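PDB 6AQK: toxin protein from Yersinia entomophaga, which probably transfers ADP-ribose from NAD+ onto a target molecule, acting as the C-terminal toxin domain of the RHS2 protein of an insect-associated bacterium. Local coordinates for residues A[97-102]-A[147-152]; A[101-106]-A[160-165]; A[137-142]-A[191-196]; A[197-202]-A[221-226]. One frame throughout, in Å; residues are numbered along the deposited sequence.

Contact 1 (A[97-102]-A[147-152]); sequences ADVNET and TAKDPK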
# COMPACT_ATOMS: atom_id res chain seq x y z
N ALA A 97 14.40 -7.43 2.20
CA ALA A 97 14.21 -8.22 0.98
C ALA A 97 15.37 -7.88 0.07
O ALA A 97 15.79 -6.75 0.07
CB ALA A 97 12.89 -7.87 0.31
N ASP A 98 15.83 -8.85 -0.72
CA ASP A 98 16.99 -8.62 -1.61
C ASP A 98 16.64 -8.76 -3.10
O ASP A 98 17.49 -9.07 -3.92
CB ASP A 98 18.13 -9.61 -1.26
CG ASP A 98 17.69 -11.08 -1.33
OD1 ASP A 98 16.52 -11.38 -1.72
OD2 ASP A 98 18.50 -11.95 -0.96
N VAL A 99 15.37 -8.58 -3.45
CA VAL A 99 14.96 -8.54 -4.86
C VAL A 99 15.14 -7.11 -5.36
O VAL A 99 15.17 -6.19 -4.57
CB VAL A 99 13.51 -9.09 -5.04
CG1 VAL A 99 13.51 -10.58 -4.80
CG2 VAL A 99 12.53 -8.37 -4.11
N ASN A 100 15.23 -6.95 -6.67
CA ASN A 100 15.36 -5.67 -7.37
C ASN A 100 14.05 -4.95 -7.61
O ASN A 100 14.05 -3.76 -7.88
CB ASN A 100 15.97 -5.85 -8.78
CG ASN A 100 17.42 -6.26 -8.74
OD1 ASN A 100 18.17 -5.90 -7.80
ND2 ASN A 100 17.83 -7.05 -9.76
N GLU A 101 12.96 -5.67 -7.52
CA GLU A 101 11.64 -5.17 -7.97
C GLU A 101 10.54 -6.00 -7.31
O GLU A 101 10.68 -7.21 -7.07
CB GLU A 101 11.49 -5.15 -9.50
CG GLU A 101 11.68 -6.50 -10.13
CD GLU A 101 11.59 -6.55 -11.66
OE1 GLU A 101 11.59 -7.73 -12.13
OE2 GLU A 101 11.52 -5.51 -12.36
N THR A 102 9.44 -5.32 -7.03
CA THR A 102 8.23 -5.95 -6.51
C THR A 102 7.01 -5.30 -7.20
O THR A 102 7.15 -4.37 -8.02
CB THR A 102 8.08 -5.83 -5.03
OG1 THR A 102 7.90 -4.45 -4.66
CG2 THR A 102 9.20 -6.45 -4.36
N THR A 147 3.68 -6.00 -1.00
CA THR A 147 4.01 -6.10 -2.39
C THR A 147 4.41 -7.57 -2.64
O THR A 147 4.65 -8.29 -1.69
CB THR A 147 5.16 -5.11 -2.80
OG1 THR A 147 6.45 -5.57 -2.33
CG2 THR A 147 4.87 -3.64 -2.31
N ALA A 148 4.42 -7.99 -3.89
CA ALA A 148 4.75 -9.36 -4.26
C ALA A 148 6.01 -9.39 -5.12
O ALA A 148 6.21 -8.51 -5.91
CB ALA A 148 3.64 -10.00 -5.04
N LYS A 149 6.81 -10.46 -4.98
CA LYS A 149 7.94 -10.71 -5.86
C LYS A 149 7.50 -11.03 -7.27
O LYS A 149 8.20 -10.68 -8.20
CB LYS A 149 8.78 -11.87 -5.37
CG LYS A 149 9.57 -11.49 -4.15
CD LYS A 149 10.19 -12.69 -3.52
CE LYS A 149 10.81 -12.33 -2.18
NZ LYS A 149 11.62 -13.48 -1.69
N ASP A 150 6.40 -11.75 -7.38
CA ASP A 150 5.97 -12.25 -8.69
C ASP A 150 4.68 -11.59 -9.08
O ASP A 150 3.71 -11.67 -8.34
CB ASP A 150 5.82 -13.76 -8.57
CG ASP A 150 5.60 -14.43 -9.91
OD1 ASP A 150 5.14 -13.79 -10.87
OD2 ASP A 150 5.94 -15.59 -10.01
N PRO A 151 4.63 -10.90 -10.24
CA PRO A 151 3.35 -10.27 -10.61
C PRO A 151 2.20 -11.24 -10.95
O PRO A 151 1.02 -10.84 -11.00
CB PRO A 151 3.69 -9.45 -11.84
CG PRO A 151 4.88 -10.13 -12.43
CD PRO A 151 5.65 -10.71 -11.29
N LYS A 152 2.54 -12.52 -11.11
CA LYS A 152 1.57 -13.52 -11.39
C LYS A 152 0.78 -13.98 -10.21
O LYS A 152 -0.21 -14.67 -10.39
CB LYS A 152 2.22 -14.73 -12.07
CG LYS A 152 2.73 -14.36 -13.45
CD LYS A 152 3.21 -15.61 -14.21
CE LYS A 152 4.40 -16.27 -13.52
NZ LYS A 152 5.58 -15.42 -13.15
O HOH W 1 13.80 -11.05 -0.53
O HOH W 2 10.70 -9.73 -7.79
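Two threonines, one lysine and two water bridges join the start of strand 101-106 to the end of strand 145-148. The polar side-chain contact is between hydroxyls: Thr102 OG1 donates a weak hydrogen bond to Thr147 OG1 at 3.0 Å. Both oxygens sit in the crowded position between backbone N and carbonyl carbon (chi1 65° and 75°), and the two side chains cross at about a right angle. Thr147 OG1 has a stronger partner in Val185 O of strand 184-187, its neighbour in the two-stranded sheet, so the weak bond to Thr102 ties the two sheets together. Apolar contact comes from Lys149, whose extended chain passes across the CG1 branch of Val99; its CG lies 4.1 Å from Val99 CG1, and CD and CE skim the same methyl. Water carries the remaining polar links. One molecule donates to both Glu101 O (2.6 Å) and Lys149 O (2.7 Å), bridging carbonyls that cannot bond each other. A second accepts from Asp98 N and, weakly, from Lys149 NZ at the tip of the chain. Within segment 147-152, Asp150 OD1 accepts from the backbone N of Lys152 at 2.9 Å, an Asx turn reinforced by a salt bridge to Lys152 NZ. The whole is a junction where an edge strand of the five-stranded sheet meets the small two-stranded sheet, consistent with the two-sheet core of the ADP-ribosyltransferase fold.

Contact 2 (A[101-106]-A[160-165]); sequences ETFRGD and TIMWHF
This is an antiparallel strand pair at one margin of the five-stranded sheet, where outermost strand 101-106 lies along strand 161-167. Backbone hydrogen bonds link Thr102 with Phe165, Arg104 with Trp163 and Asp106 with Ile161, two to each pair; the shortest is Trp163 N to Arg104 O at 2.7 Å. On the face carrying Arg104, Trp163 and Asp106, the extended arginine grips the carboxylate side-on, Arg104 NE to Asp106 OD2 at 2.8 Å and Arg104 NH2 to Asp106 OD1 at 2.9 Å. Trp163 NE1 reaches the anti lone pair of the same Asp106 OD2 at 2.8 Å, so two donors hold that oxygen, and the NE1 bond limits the indole's rotation. Arg104 NH1 is bonded to Ser146 O of the adjoining sheet. The Phe-Arg-Gly sequence on this early strand is consistent with the arginine motif of R-S-E-type ADP-ribosyltransferases. On the opposite face, Phe103 and His164 lie side by side, their rings 21° from parallel but slid apart, with Phe103 CE2 over the imidazole 3.3 Å from His164 CD2. Met162 CE meets the edge of the Phe103 ring at CD2. His164 NE2, in its ring plane, donates to Glu101 OE2 at 2.9 Å from above the carboxylate plane, while its ND1 is bonded to Tyr207 OH.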
# COMPACT_ATOMS: atom_id res chain seq x y z
N GLU A 101 12.96 -5.67 -7.52
CA GLU A 101 11.64 -5.17 -7.97
C GLU A 101 10.54 -6.00 -7.31
O GLU A 101 10.68 -7.21 -7.07
CB GLU A 101 11.49 -5.15 -9.50
CG GLU A 101 11.68 -6.50 -10.13
CD GLU A 101 11.59 -6.55 -11.66
OE1 GLU A 101 11.59 -7.73 -12.13
OE2 GLU A 101 11.52 -5.51 -12.36
N THR A 102 9.44 -5.32 -7.03
CA THR A 102 8.23 -5.95 -6.51
C THR A 102 7.01 -5.30 -7.20
O THR A 102 7.15 -4.37 -8.02
CB THR A 102 8.08 -5.83 -5.03
OG1 THR A 102 7.90 -4.45 -4.66
CG2 THR A 102 9.20 -6.45 -4.36
N PHE A 103 5.83 -5.90 -6.97
CA PHE A 103 4.65 -5.60 -7.66
C PHE A 103 3.52 -5.59 -6.70
O PHE A 103 3.51 -6.36 -5.73
CB PHE A 103 4.33 -6.63 -8.80
CG PHE A 103 5.47 -6.80 -9.74
CD1 PHE A 103 6.44 -7.75 -9.48
CD2 PHE A 103 5.56 -6.03 -10.88
CE1 PHE A 103 7.57 -7.84 -10.28
CE2 PHE A 103 6.67 -6.16 -11.73
CZ PHE A 103 7.67 -7.07 -11.42
N ARG A 104 2.60 -4.70 -6.97
CA ARG A 104 1.35 -4.63 -6.19
C ARG A 104 0.13 -4.44 -7.03
O ARG A 104 0.10 -3.61 -7.91
CB ARG A 104 1.45 -3.46 -5.18
CG ARG A 104 0.21 -3.33 -4.32
CD ARG A 104 0.42 -2.24 -3.26
NE ARG A 104 -0.86 -1.95 -2.63
CZ ARG A 104 -1.34 -2.54 -1.54
NH1 ARG A 104 -0.65 -3.43 -0.84
NH2 ARG A 104 -2.52 -2.20 -1.12
N GLY A 105 -0.98 -5.12 -6.64
CA GLY A 105 -2.25 -4.97 -7.27
C GLY A 105 -3.16 -4.18 -6.37
O GLY A 105 -3.16 -4.37 -5.17
N ASP A 106 -3.84 -3.20 -6.93
CA ASP A 106 -4.87 -2.40 -6.22
C ASP A 106 -6.13 -2.27 -7.09
O ASP A 106 -6.10 -2.21 -8.34
CB ASP A 106 -4.35 -0.99 -5.79
CG ASP A 106 -3.63 -0.97 -4.41
OD1 ASP A 106 -4.18 -1.53 -3.40
OD2 ASP A 106 -2.50 -0.42 -4.36
N THR A 160 -7.14 -3.99 -11.16
CA THR A 160 -7.22 -2.97 -12.18
C THR A 160 -5.92 -2.15 -12.28
O THR A 160 -5.52 -1.71 -13.39
CB THR A 160 -8.47 -2.08 -11.98
OG1 THR A 160 -9.63 -2.93 -11.96
CG2 THR A 160 -8.63 -1.03 -13.08
N ILE A 161 -5.28 -1.90 -11.14
CA ILE A 161 -4.08 -1.08 -11.09
C ILE A 161 -2.94 -1.98 -10.60
O ILE A 161 -3.09 -2.76 -9.65
CB ILE A 161 -4.27 0.10 -10.10
CG1 ILE A 161 -5.44 0.96 -10.60
CG2 ILE A 161 -3.00 0.94 -9.95
CD1 ILE A 161 -6.03 1.91 -9.61
N MET A 162 -1.80 -1.89 -11.26
CA MET A 162 -0.63 -2.58 -10.78
C MET A 162 0.50 -1.57 -10.60
O MET A 162 0.78 -0.76 -11.48
CB MET A 162 -0.14 -3.68 -11.72
CG MET A 162 0.97 -4.53 -11.13
SD MET A 162 1.80 -5.69 -12.30
CE MET A 162 2.91 -4.52 -13.01
N TRP A 163 1.18 -1.64 -9.47
CA TRP A 163 2.41 -0.92 -9.28
C TRP A 163 3.60 -1.80 -9.64
O TRP A 163 3.64 -2.98 -9.32
CB TRP A 163 2.58 -0.54 -7.82
CG TRP A 163 1.47 0.16 -7.11
CD1 TRP A 163 0.27 -0.36 -6.72
CD2 TRP A 163 1.49 1.54 -6.57
NE1 TRP A 163 -0.46 0.57 -6.00
CE2 TRP A 163 0.26 1.73 -5.89
CE3 TRP A 163 2.40 2.60 -6.62
CZ2 TRP A 163 -0.05 2.92 -5.24
CZ3 TRP A 163 2.10 3.76 -5.95
CH2 TRP A 163 0.86 3.92 -5.30
N HIS A 164 4.60 -1.20 -10.26
CA HIS A 164 5.85 -1.86 -10.54
C HIS A 164 6.91 -1.05 -9.86
O HIS A 164 7.22 0.07 -10.27
CB HIS A 164 6.10 -1.91 -12.04
CG HIS A 164 7.37 -2.59 -12.41
ND1 HIS A 164 7.87 -2.59 -13.68
CD2 HIS A 164 8.26 -3.29 -11.65
CE1 HIS A 164 9.00 -3.28 -13.71
NE2 HIS A 164 9.25 -3.72 -12.49
N PHE A 165 7.44 -1.64 -8.79
CA PHE A 165 8.42 -1.01 -7.91
C PHE A 165 9.83 -1.42 -8.28
O PHE A 165 10.14 -2.60 -8.40
CB PHE A 165 8.15 -1.41 -6.50
CG PHE A 165 6.88 -0.78 -5.96
CD1 PHE A 165 6.73 0.60 -5.88
CD2 PHE A 165 5.85 -1.58 -5.51
CE1 PHE A 165 5.55 1.17 -5.43
CE2 PHE A 165 4.68 -1.02 -5.10
CZ PHE A 165 4.54 0.32 -5.01

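Contact 3 (A[137-142]-A[191-196]); sequences LEIKSP and NRMKIT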
# COMPACT_ATOMS: atom_id res chain seq x y z
N LEU A 137 7.30 12.46 -8.77
CA LEU A 137 6.60 12.91 -7.59
C LEU A 137 7.06 12.03 -6.41
O LEU A 137 6.96 10.79 -6.46
CB LEU A 137 5.09 12.84 -7.87
CG LEU A 137 4.14 13.14 -6.71
CD1 LEU A 137 4.25 14.59 -6.35
CD2 LEU A 137 2.70 12.74 -6.98
N GLU A 138 7.55 12.67 -5.35
CA GLU A 138 7.90 11.96 -4.14
C GLU A 138 6.72 11.97 -3.17
O GLU A 138 6.09 13.02 -2.94
CB GLU A 138 9.17 12.51 -3.49
CG GLU A 138 9.52 11.83 -2.17
CD GLU A 138 10.89 12.16 -1.62
OE1 GLU A 138 11.84 12.31 -2.43
OE2 GLU A 138 11.02 12.24 -0.38
N ILE A 139 6.39 10.79 -2.64
CA ILE A 139 5.31 10.67 -1.68
C ILE A 139 5.79 9.83 -0.48
O ILE A 139 6.72 9.02 -0.59
CB ILE A 139 4.02 10.07 -2.31
CG1 ILE A 139 4.17 8.65 -2.73
CG2 ILE A 139 3.51 10.86 -3.54
CD1 ILE A 139 2.83 7.94 -2.83
N LYS A 140 5.14 10.04 0.66
CA LYS A 140 5.27 9.19 1.81
C LYS A 140 4.02 8.30 1.84
O LYS A 140 2.94 8.79 1.85
CB LYS A 140 5.30 10.01 3.12
CG LYS A 140 6.52 10.85 3.38
CD LYS A 140 6.38 11.52 4.77
CE LYS A 140 7.54 12.48 5.06
NZ LYS A 140 8.87 11.94 4.61
N SER A 141 4.19 6.99 1.91
CA SER A 141 3.10 6.10 1.64
C SER A 141 2.19 6.17 2.87
O SER A 141 2.68 6.21 4.02
CB SER A 141 3.61 4.70 1.42
OG SER A 141 2.52 3.82 1.39
N PRO A 142 0.89 6.25 2.64
CA PRO A 142 -0.00 6.41 3.77
C PRO A 142 -0.50 5.12 4.33
O PRO A 142 -1.49 5.12 5.11
CB PRO A 142 -1.17 7.22 3.16
CG PRO A 142 -1.27 6.68 1.79
CD PRO A 142 0.18 6.41 1.35
N ASN A 191 6.81 5.09 4.15
CA ASN A 191 7.84 4.72 3.20
C ASN A 191 7.89 5.75 2.08
O ASN A 191 6.85 6.14 1.54
CB ASN A 191 7.52 3.34 2.64
CG ASN A 191 8.52 2.87 1.63
OD1 ASN A 191 9.69 2.76 1.96
ND2 ASN A 191 8.07 2.59 0.39
N ARG A 192 9.11 6.16 1.73
CA ARG A 192 9.32 7.11 0.66
C ARG A 192 9.41 6.44 -0.67
O ARG A 192 10.19 5.51 -0.85
CB ARG A 192 10.61 7.94 0.92
CG ARG A 192 10.43 8.91 2.10
CD ARG A 192 11.63 9.80 2.44
NE ARG A 192 12.87 9.26 1.92
CZ ARG A 192 13.62 9.79 0.93
NH1 ARG A 192 14.73 9.17 0.58
NH2 ARG A 192 13.29 10.93 0.30
N MET A 193 8.65 6.96 -1.61
CA MET A 193 8.70 6.48 -2.99
C MET A 193 8.66 7.67 -3.97
O MET A 193 8.16 8.75 -3.66
CB MET A 193 7.58 5.51 -3.28
CG MET A 193 6.18 6.05 -3.26
SD MET A 193 4.89 4.83 -3.75
CE MET A 193 5.13 3.61 -2.49
N LYS A 194 9.19 7.43 -5.15
CA LYS A 194 9.21 8.42 -6.22
C LYS A 194 8.41 7.85 -7.38
O LYS A 194 8.81 6.82 -7.86
CB LYS A 194 10.65 8.68 -6.61
CG LYS A 194 10.83 9.69 -7.73
CD LYS A 194 12.30 9.64 -8.07
CE LYS A 194 12.69 10.37 -9.34
NZ LYS A 194 12.83 11.81 -9.02
N ILE A 195 7.28 8.47 -7.69
CA ILE A 195 6.45 8.05 -8.81
C ILE A 195 7.19 8.55 -10.05
O ILE A 195 7.44 9.78 -10.19
CB ILE A 195 5.06 8.65 -8.80
CG1 ILE A 195 4.36 8.44 -7.43
CG2 ILE A 195 4.21 8.06 -9.96
CD1 ILE A 195 4.33 7.01 -6.96
N THR A 196 7.51 7.63 -10.96
CA THR A 196 8.16 8.03 -12.18
C THR A 196 7.32 7.98 -13.43
O THR A 196 7.65 8.67 -14.41
CB THR A 196 9.45 7.26 -12.42
OG1 THR A 196 9.13 5.88 -12.63
CG2 THR A 196 10.32 7.35 -11.17
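Strand 131-140, outermost in the five-stranded sheet, runs antiparallel to strand 192-200 here, and its final residues pair with the start of that strand. Backbone hydrogen bonds join Leu137 to Ile195 and Ile139 to Met193 in both directions; Ile195 N to Leu137 O is the shortest at 2.6 Å, and beyond the strand's end Ser141 N donates to Asn191 O at 2.8 Å. On the face of Leu137, Ile139, Met193 and Ile195 the contact is apolar. Ile139 and Met193 both place their gamma carbon in the crowded position between backbone N and carbonyl carbon (chi1 67° in each), which swings the two chains alongside each other. Ile139 CG1 is thereby pressed to 3.3 Å from Met193 CG, tighter than usual. Ile139 CD1 lies 3.8 Å from Met193 SD; Trp163 also touches that sulfur, and Phe165 packs on the terminal methyl. The other face is charged. The extended Glu138 brings OE2 to the edge of the Arg192 guanidinium, where Arg192 NH2 donates to Glu138 OE2 from above the carboxylate plane at 2.7 Å in a salt bridge; the two planes stand 68° apart, and the arginine bends at chi3 to make it. Lys140 runs beside Arg192, its NZ 4.1 Å from Arg192 CD, while Lys194 is paired with Asp136. A charged, more exposed face backed by a hydrophobic one marks an amphipathic edge strand, consistent with the larger sheet of the ADP-ribosyltransferase (alpha+beta) fold.

Contact 4 (A[197-202]-A[221-226]); sequences SLQYLP and IIKARM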
# COMPACT_ATOMS: atom_id res chain seq x y z
N SER A 197 6.24 7.21 -13.45
CA SER A 197 5.46 7.05 -14.69
C SER A 197 4.08 6.51 -14.39
O SER A 197 3.94 5.61 -13.50
CB SER A 197 6.14 6.01 -15.59
OG SER A 197 5.45 6.08 -16.80
N LEU A 198 3.06 7.00 -15.10
CA LEU A 198 1.73 6.38 -15.09
C LEU A 198 1.48 5.93 -16.49
O LEU A 198 1.81 6.68 -17.44
CB LEU A 198 0.65 7.34 -14.72
CG LEU A 198 0.94 8.10 -13.45
CD1 LEU A 198 -0.16 9.13 -13.31
CD2 LEU A 198 1.08 7.12 -12.27
N GLN A 199 1.00 4.70 -16.62
CA GLN A 199 0.60 4.14 -17.95
C GLN A 199 -0.83 3.67 -17.98
O GLN A 199 -1.33 3.02 -17.03
CB GLN A 199 1.40 2.93 -18.35
CG GLN A 199 2.89 3.10 -18.34
CD GLN A 199 3.63 1.80 -18.74
OE1 GLN A 199 4.73 1.63 -18.31
NE2 GLN A 199 3.00 0.88 -19.59
N TYR A 200 -1.48 3.90 -19.11
CA TYR A 200 -2.82 3.41 -19.35
C TYR A 200 -2.77 2.32 -20.42
O TYR A 200 -2.07 2.43 -21.44
CB TYR A 200 -3.75 4.54 -19.82
CG TYR A 200 -5.02 4.03 -20.45
CD1 TYR A 200 -6.01 3.40 -19.68
CD2 TYR A 200 -5.22 4.13 -21.83
CE1 TYR A 200 -7.20 2.93 -20.26
CE2 TYR A 200 -6.39 3.66 -22.41
CZ TYR A 200 -7.37 3.07 -21.65
OH TYR A 200 -8.49 2.60 -22.25
N LEU A 201 -3.55 1.30 -20.18
CA LEU A 201 -3.57 0.10 -21.01
C LEU A 201 -5.01 -0.16 -21.41
O LEU A 201 -5.85 -0.64 -20.59
CB LEU A 201 -2.96 -1.09 -20.27
CG LEU A 201 -1.44 -1.13 -19.98
CD1 LEU A 201 -1.12 -2.29 -19.06
CD2 LEU A 201 -0.55 -1.17 -21.22
N PRO A 202 -5.34 0.08 -22.68
CA PRO A 202 -6.67 -0.40 -23.12
C PRO A 202 -6.98 -1.90 -22.87
O PRO A 202 -6.10 -2.71 -22.64
CB PRO A 202 -6.67 -0.11 -24.66
CG PRO A 202 -5.57 0.87 -24.87
CD PRO A 202 -4.54 0.65 -23.77
N ILE A 221 -0.83 1.15 -14.83
CA ILE A 221 0.45 0.82 -14.24
C ILE A 221 1.08 2.05 -13.61
O ILE A 221 1.24 3.11 -14.25
CB ILE A 221 1.45 0.23 -15.25
CG1 ILE A 221 0.78 -0.91 -16.09
CG2 ILE A 221 2.71 -0.25 -14.51
CD1 ILE A 221 0.33 -2.17 -15.34
N ILE A 222 1.41 1.91 -12.35
CA ILE A 222 2.19 2.94 -11.65
C ILE A 222 3.61 2.42 -11.51
O ILE A 222 3.84 1.47 -10.84
CB ILE A 222 1.61 3.28 -10.29
CG1 ILE A 222 0.11 3.62 -10.39
CG2 ILE A 222 2.43 4.40 -9.69
CD1 ILE A 222 -0.54 3.71 -9.02
N LYS A 223 4.58 3.08 -12.14
CA LYS A 223 5.99 2.82 -11.92
C LYS A 223 6.53 3.79 -10.87
O LYS A 223 6.35 4.99 -10.98
CB LYS A 223 6.78 3.04 -13.22
CG LYS A 223 6.30 2.09 -14.30
CD LYS A 223 7.22 2.00 -15.52
CE LYS A 223 8.54 1.30 -15.23
NZ LYS A 223 9.43 1.53 -16.43
N ALA A 224 7.23 3.23 -9.90
CA ALA A 224 7.78 3.97 -8.79
C ALA A 224 9.05 3.34 -8.27
O ALA A 224 9.28 2.14 -8.43
CB ALA A 224 6.76 4.05 -7.68
N ARG A 225 9.88 4.16 -7.61
CA ARG A 225 11.10 3.73 -7.00
C ARG A 225 10.95 3.77 -5.55
O ARG A 225 10.41 4.74 -5.03
CB ARG A 225 12.24 4.68 -7.38
CG ARG A 225 12.32 4.97 -8.87
CD ARG A 225 13.43 5.97 -9.24
NE ARG A 225 14.78 5.56 -8.84
CZ ARG A 225 15.49 4.58 -9.41
NH1 ARG A 225 15.01 3.85 -10.41
NH2 ARG A 225 16.72 4.31 -8.95
N MET A 226 11.36 2.69 -4.89
CA MET A 226 11.33 2.69 -3.39
C MET A 226 12.69 3.27 -2.95
O MET A 226 13.71 2.80 -3.36
CB MET A 226 11.12 1.28 -2.89
CG MET A 226 9.81 0.66 -3.37
SD MET A 226 8.42 1.62 -2.75
CE MET A 226 7.23 0.35 -2.30
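Lys223 leaves strand 220-226 on the face it shares with Ser197, Gln199 and Ile221. Its CB packs against Ser197 CB at 3.9 Å across a hydrogen-bonded antiparallel pair. Lys223 CG, anti to the carbonyl carbon (chi1 -62°), continues past Ser197 CB at 4.1 Å. Lys223 CD crosses the tip of the extended Gln199 obliquely, 3.8 Å from Gln199 OE1. A bend at chi3 (71°) then turns CE and NZ away from strand 192-200; Tyr207, from a loop, touches the lysine as it also touches Gln199. Further along this face Ile221 meets Gln199 CB with its own CB, then crosses Leu201 obliquely, Ile221 CG1 to Leu201 CD1 at 3.8 Å, just where segment 197-202 leaves the strand. On the other face of the sheet Leu198 CD2 touches Ile222 CG2 at 4.0 Å, the two chains pointing the same way, and helix 115-124 packs on Leu198 through Trp116 and Phe120. The backbone sets this register: Gln199 and Ile221 exchange two N-to-O bonds, Lys223 N donates to Ser197 O, and the return bond from Ser197 N to Lys223 O is weak. This helix-covered antiparallel pair within a mixed sheet is consistent with the larger sheet of the ADP-ribosyltransferase (alpha+beta) fold.

Overall arrangement
From the N terminus, strand 101-106 is the starting point of two closures: contact 1 brings back residues 147-152 and contact 2 residues 160-165, and they share Glu101 and Thr102. Contact 3 opens at 137-142, within the loops those two close, and ends at 191-196 beyond them, so it crosses both. Contact 4 follows in series, returning 221-226 to the strand that contact 3 has just used. Contacts 2, 4 and 3 supply three pairings of the five-stranded sheet; Ile222, bonded to Met162 and His164, supplies the fourth, parallel one. Arg225 bonds to Lys194, and Trp163 packs on Met193. Contact 1 joins that sheet to the two-stranded one, with Ala148 N against Phe103 O.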